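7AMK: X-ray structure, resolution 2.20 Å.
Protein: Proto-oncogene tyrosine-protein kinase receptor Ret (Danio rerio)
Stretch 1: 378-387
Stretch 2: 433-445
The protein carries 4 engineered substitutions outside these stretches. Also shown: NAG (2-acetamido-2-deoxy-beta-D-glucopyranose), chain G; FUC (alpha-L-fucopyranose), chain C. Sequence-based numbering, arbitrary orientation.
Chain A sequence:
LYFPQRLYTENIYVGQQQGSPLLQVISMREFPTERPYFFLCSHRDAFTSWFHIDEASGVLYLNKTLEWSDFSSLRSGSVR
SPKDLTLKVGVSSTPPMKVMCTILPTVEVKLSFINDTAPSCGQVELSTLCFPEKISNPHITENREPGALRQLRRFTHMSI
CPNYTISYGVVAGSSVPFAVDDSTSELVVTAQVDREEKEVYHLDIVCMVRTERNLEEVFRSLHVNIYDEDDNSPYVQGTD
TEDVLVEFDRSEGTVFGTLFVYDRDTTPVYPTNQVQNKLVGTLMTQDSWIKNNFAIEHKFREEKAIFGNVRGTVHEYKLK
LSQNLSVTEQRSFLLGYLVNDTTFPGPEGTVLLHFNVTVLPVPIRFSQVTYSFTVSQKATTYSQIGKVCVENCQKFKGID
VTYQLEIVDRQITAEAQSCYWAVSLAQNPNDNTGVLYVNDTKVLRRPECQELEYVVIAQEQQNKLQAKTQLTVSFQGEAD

Stretch 1 (378-387) KATTYSQIGK
Stretch 2 (433-445) TGVLYVNDTKVLR

Two strands of one chain, 384-387 and 433-438, run side by side with their N-to-C directions at 155°, close to antiparallel, and their axes approach to 4.1 Å. Together the two stretches bury 772 Å². Ahead of its strand, stretch 1 forms a type II beta turn from T380 to S383, defined by T381 at phi/psi -43/128 and by Y382, which takes the left-handed position of that turn, at 86/1. Beyond its own strand, stretch 2 turns away through 439-440 into residues 441-444, which have helical phi/psi.

T433 (chi1 t) opens stretch 2 in extended conformation, its OG1 lying 3.2 Å from K387 CG. G434 follows, extended at -109/138, and carries its backbone past K387. V435 (-117/115, chi1 t) pairs with K387 as a non-hydrogen-bonded antiparallel pair, CA to CA 4.4 Å. The beta-branched valine suits an extended backbone, and its two methyls divide between neighbours on the same sheet face: CG2 lies 3.6 Å from K387 CG, while CG1 meets Q384 CG at 3.3 Å. The methylene parts of the two polar residues thus supply apolar surface.

L436 is the hub of the register. Its N donates to G386 O at 2.6 Å, and its O accepts from G386 N at 3.2 Å and from I385 N at 2.4 Å, the latter very short. This doubled acceptance marks a beta bulge: the register shifts by one between Q384 and G386, with I385 (-104/-42) the extra residue. The leucine side chain (chi1 m, chi2 p) points to the opposite face from V435 and Y437. L436 CB lies 4.1 Å from I385 CB. Across from it G386, at -173/-178, has no side chain.

Y437 (-142/162, chi1 p) pairs with Q384 without hydrogen bonds, CA to CA 4.1 Å, sharing the face of V435 and K387. Its CA makes a CA-H...O contact with S383 O at 3.2 Å. Its ring atom CD2 reaches the edge of the Y382 ring, 4.3 Å from CD1 of Y382, so the tyrosines meet without stacking.

V438 (-78/148, chi1 m) buries the most surface in the contact. Its N donates to S383 O at 3.1 Å, and its O accepts from Y382 N at 3.2 Å, extending the ladder to the turn. Its CG1 meets I385 CD1 (chi1 m, chi2 t) at 3.3 Å and A379 CB at 4.1 Å, joining small and branched apolar groups.

N439 leaves the strand at -121/-82. Its backbone O accepts from T381 OG1 at 3.1 Å, while its ND2 is bonded to NAG C1 at 1.4 Å, so the carboxamide serves as a glycan anchor. D440 points away from stretch 1, and its OD1 accepts a weak bond from K442 N at 2.6 Å.

T441 (chi1 p) turns back, placing CG2 3.6 Å from T381 OG1 and 4.1 Å from A379 CB. L444 N donates to T441 O at 2.9 Å, and the leucine (chi1 m, chi2 t) sets CD1 3.3 Å from A379 CB, an apolar close to the contact.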

# COMPACT_ATOMS: atom_id res chain seq x y z
N LYS A 378 4.55 -24.75 -34.37
CA LYS A 378 3.34 -24.57 -35.16
C LYS A 378 2.32 -23.77 -34.37
O LYS A 378 1.95 -24.14 -33.25
CB LYS A 378 2.76 -25.93 -35.57
N ALA A 379 1.86 -22.66 -34.96
CA ALA A 379 1.03 -21.72 -34.22
C ALA A 379 -0.28 -22.37 -33.77
O ALA A 379 -0.92 -23.10 -34.53
CB ALA A 379 0.73 -20.49 -35.08
N THR A 380 -0.66 -22.10 -32.52
CA THR A 380 -1.91 -22.55 -31.93
C THR A 380 -2.70 -21.32 -31.50
O THR A 380 -2.24 -20.56 -30.64
CB THR A 380 -1.65 -23.48 -30.74
OG1 THR A 380 -0.93 -24.63 -31.18
CG2 THR A 380 -2.96 -23.90 -30.08
N THR A 381 -3.88 -21.13 -32.09
CA THR A 381 -4.71 -19.96 -31.81
C THR A 381 -4.74 -19.63 -30.32
O THR A 381 -5.03 -20.50 -29.48
CB THR A 381 -6.13 -20.20 -32.33
OG1 THR A 381 -6.11 -20.27 -33.76
CG2 THR A 381 -7.06 -19.08 -31.91
N TYR A 382 -4.44 -18.38 -30.00
CA TYR A 382 -4.50 -17.76 -28.67
C TYR A 382 -3.23 -17.97 -27.86
O TYR A 382 -3.16 -17.50 -26.72
CB TYR A 382 -5.71 -18.24 -27.84
CG TYR A 382 -7.04 -17.86 -28.46
CD1 TYR A 382 -7.16 -16.72 -29.24
CD2 TYR A 382 -8.16 -18.65 -28.27
CE1 TYR A 382 -8.38 -16.38 -29.82
CE2 TYR A 382 -9.38 -18.32 -28.84
CZ TYR A 382 -9.48 -17.18 -29.61
OH TYR A 382 -10.70 -16.85 -30.17
N SER A 383 -2.22 -18.64 -28.40
CA SER A 383 -0.94 -18.73 -27.72
C SER A 383 -0.24 -17.38 -27.71
O SER A 383 -0.06 -16.76 -28.76
CB SER A 383 -0.06 -19.78 -28.40
OG SER A 383 1.23 -19.78 -27.82
N GLN A 384 0.15 -16.92 -26.53
CA GLN A 384 0.93 -15.69 -26.45
C GLN A 384 2.24 -15.85 -27.19
O GLN A 384 2.92 -16.88 -27.08
CB GLN A 384 1.19 -15.31 -24.99
CG GLN A 384 -0.04 -14.81 -24.26
CD GLN A 384 -0.51 -15.75 -23.18
OE1 GLN A 384 -0.23 -16.96 -23.21
NE2 GLN A 384 -1.22 -15.21 -22.20
N ILE A 385 2.60 -14.82 -27.96
CA ILE A 385 3.82 -14.82 -28.76
C ILE A 385 4.91 -13.96 -28.13
O ILE A 385 6.08 -14.34 -28.11
CB ILE A 385 3.50 -14.35 -30.20
CG1 ILE A 385 2.39 -15.20 -30.80
CG2 ILE A 385 4.74 -14.38 -31.08
CD1 ILE A 385 2.01 -14.77 -32.20
N GLY A 386 4.55 -12.79 -27.62
CA GLY A 386 5.52 -11.89 -27.01
C GLY A 386 4.79 -10.73 -26.38
O GLY A 386 3.56 -10.66 -26.38
N LYS A 387 5.57 -9.81 -25.83
CA LYS A 387 5.01 -8.65 -25.15
C LYS A 387 5.66 -7.39 -25.69
O LYS A 387 6.79 -7.42 -26.19
CB LYS A 387 5.20 -8.73 -23.63
CG LYS A 387 3.91 -8.95 -22.86
N THR A 433 1.17 -3.31 -20.37
CA THR A 433 1.96 -4.06 -21.33
C THR A 433 1.06 -4.54 -22.47
O THR A 433 -0.17 -4.62 -22.33
CB THR A 433 2.65 -5.24 -20.63
OG1 THR A 433 3.39 -6.04 -21.56
CG2 THR A 433 1.64 -6.13 -19.95
N GLY A 434 1.67 -4.84 -23.60
CA GLY A 434 0.97 -5.43 -24.74
C GLY A 434 1.40 -6.88 -24.91
O GLY A 434 2.58 -7.20 -24.77
N VAL A 435 0.43 -7.74 -25.19
CA VAL A 435 0.68 -9.18 -25.36
C VAL A 435 0.33 -9.57 -26.79
O VAL A 435 -0.84 -9.48 -27.19
CB VAL A 435 -0.12 -10.02 -24.35
CG1 VAL A 435 -0.05 -11.51 -24.72
CG2 VAL A 435 0.39 -9.77 -22.92
N LEU A 436 1.34 -9.99 -27.55
CA LEU A 436 1.16 -10.54 -28.89
C LEU A 436 0.75 -12.01 -28.82
O LEU A 436 1.37 -12.81 -28.11
CB LEU A 436 2.44 -10.39 -29.70
CG LEU A 436 2.61 -9.04 -30.39
CD1 LEU A 436 3.01 -7.93 -29.41
CD2 LEU A 436 3.59 -9.15 -31.54
N TYR A 437 -0.30 -12.37 -29.55
CA TYR A 437 -0.77 -13.74 -29.59
C TYR A 437 -1.19 -14.07 -31.00
O TYR A 437 -1.41 -13.18 -31.83
CB TYR A 437 -1.93 -13.97 -28.61
CG TYR A 437 -3.11 -13.06 -28.88
CD1 TYR A 437 -3.06 -11.71 -28.57
CD2 TYR A 437 -4.28 -13.56 -29.44
CE1 TYR A 437 -4.15 -10.87 -28.82
CE2 TYR A 437 -5.38 -12.73 -29.69
CZ TYR A 437 -5.30 -11.39 -29.38
OH TYR A 437 -6.39 -10.57 -29.62
N VAL A 438 -1.30 -15.35 -31.28
CA VAL A 438 -1.72 -15.81 -32.59
C VAL A 438 -3.24 -15.66 -32.70
O VAL A 438 -3.98 -15.78 -31.72
CB VAL A 438 -1.28 -17.26 -32.84
CG1 VAL A 438 0.18 -17.45 -32.45
CG2 VAL A 438 -2.15 -18.21 -32.07
N ASN A 439 -3.70 -15.40 -33.92
CA ASN A 439 -5.13 -15.27 -34.16
C ASN A 439 -5.58 -16.29 -35.20
O ASN A 439 -6.09 -17.35 -34.84
CB ASN A 439 -5.46 -13.83 -34.58
CG ASN A 439 -6.89 -13.68 -35.09
OD1 ASN A 439 -7.79 -14.43 -34.69
ND2 ASN A 439 -7.09 -12.71 -35.98
N ASP A 440 -5.39 -15.99 -36.48
CA ASP A 440 -5.81 -16.86 -37.57
C ASP A 440 -4.60 -17.65 -38.05
O ASP A 440 -3.66 -17.08 -38.61
CB ASP A 440 -6.43 -16.07 -38.72
CG ASP A 440 -7.05 -16.98 -39.80
OD1 ASP A 440 -6.60 -18.13 -39.96
OD2 ASP A 440 -7.98 -16.52 -40.49
N THR A 441 -4.63 -18.96 -37.83
CA THR A 441 -3.56 -19.83 -38.29
C THR A 441 -3.76 -20.29 -39.73
O THR A 441 -2.79 -20.71 -40.37
CB THR A 441 -3.44 -21.05 -37.38
OG1 THR A 441 -4.63 -21.84 -37.49
CG2 THR A 441 -3.26 -20.62 -35.92
N LYS A 442 -5.00 -20.22 -40.24
CA LYS A 442 -5.28 -20.66 -41.61
C LYS A 442 -4.42 -19.92 -42.62
O LYS A 442 -4.05 -20.49 -43.65
CB LYS A 442 -6.76 -20.46 -41.94
N VAL A 443 -4.10 -18.65 -42.34
CA VAL A 443 -3.31 -17.86 -43.27
C VAL A 443 -1.84 -18.24 -43.24
O VAL A 443 -1.10 -17.91 -44.18
CB VAL A 443 -3.50 -16.36 -42.97
N LEU A 444 -1.39 -18.95 -42.20
CA LEU A 444 0.01 -19.37 -42.12
C LEU A 444 0.36 -20.41 -43.17
O LEU A 444 1.55 -20.59 -43.47
CB LEU A 444 0.31 -19.92 -40.73
CG LEU A 444 0.05 -18.96 -39.58
CD1 LEU A 444 0.34 -19.61 -38.23
CD2 LEU A 444 0.88 -17.70 -39.77
N ARG A 445 -0.62 -21.10 -43.73
CA ARG A 445 -0.32 -22.10 -44.75
C ARG A 445 0.22 -21.48 -46.02
O ARG A 445 0.60 -22.22 -46.94
CB ARG A 445 -1.58 -22.92 -45.04
CG ARG A 445 -2.33 -23.33 -43.79
CD ARG A 445 -1.38 -23.88 -42.73
NE ARG A 445 -1.83 -23.59 -41.37
C1 NAG G . -8.37 -12.43 -36.58
C2 NAG G . -8.36 -11.06 -37.24
C3 NAG G . -9.69 -10.79 -37.95
C4 NAG G . -10.04 -11.94 -38.89
C5 NAG G . -9.96 -13.28 -38.16
C6 NAG G . -10.15 -14.46 -39.08
C7 NAG G . -6.89 -9.46 -36.12
C8 NAG G . -5.81 -9.99 -37.02
N2 NAG G . -8.09 -10.01 -36.27
O3 NAG G . -9.55 -9.58 -38.69
O4 NAG G . -11.38 -11.80 -39.36
O5 NAG G . -8.67 -13.43 -37.55
O6 NAG G . -9.86 -15.68 -38.42
O7 NAG G . -6.67 -8.57 -35.30
C1 FUC C . -10.85 -15.95 -37.41
C2 FUC C . -11.13 -17.49 -37.36
C3 FUC C . -9.93 -18.26 -36.78
C4 FUC C . -9.47 -17.64 -35.45
C5 FUC C . -9.21 -16.14 -35.66
C6 FUC C . -8.73 -15.39 -34.41
O2 FUC C . -11.55 -18.03 -38.63
O3 FUC C . -10.29 -19.61 -36.53
O4 FUC C . -10.46 -17.83 -34.44
O5 FUC C . -10.40 -15.49 -36.15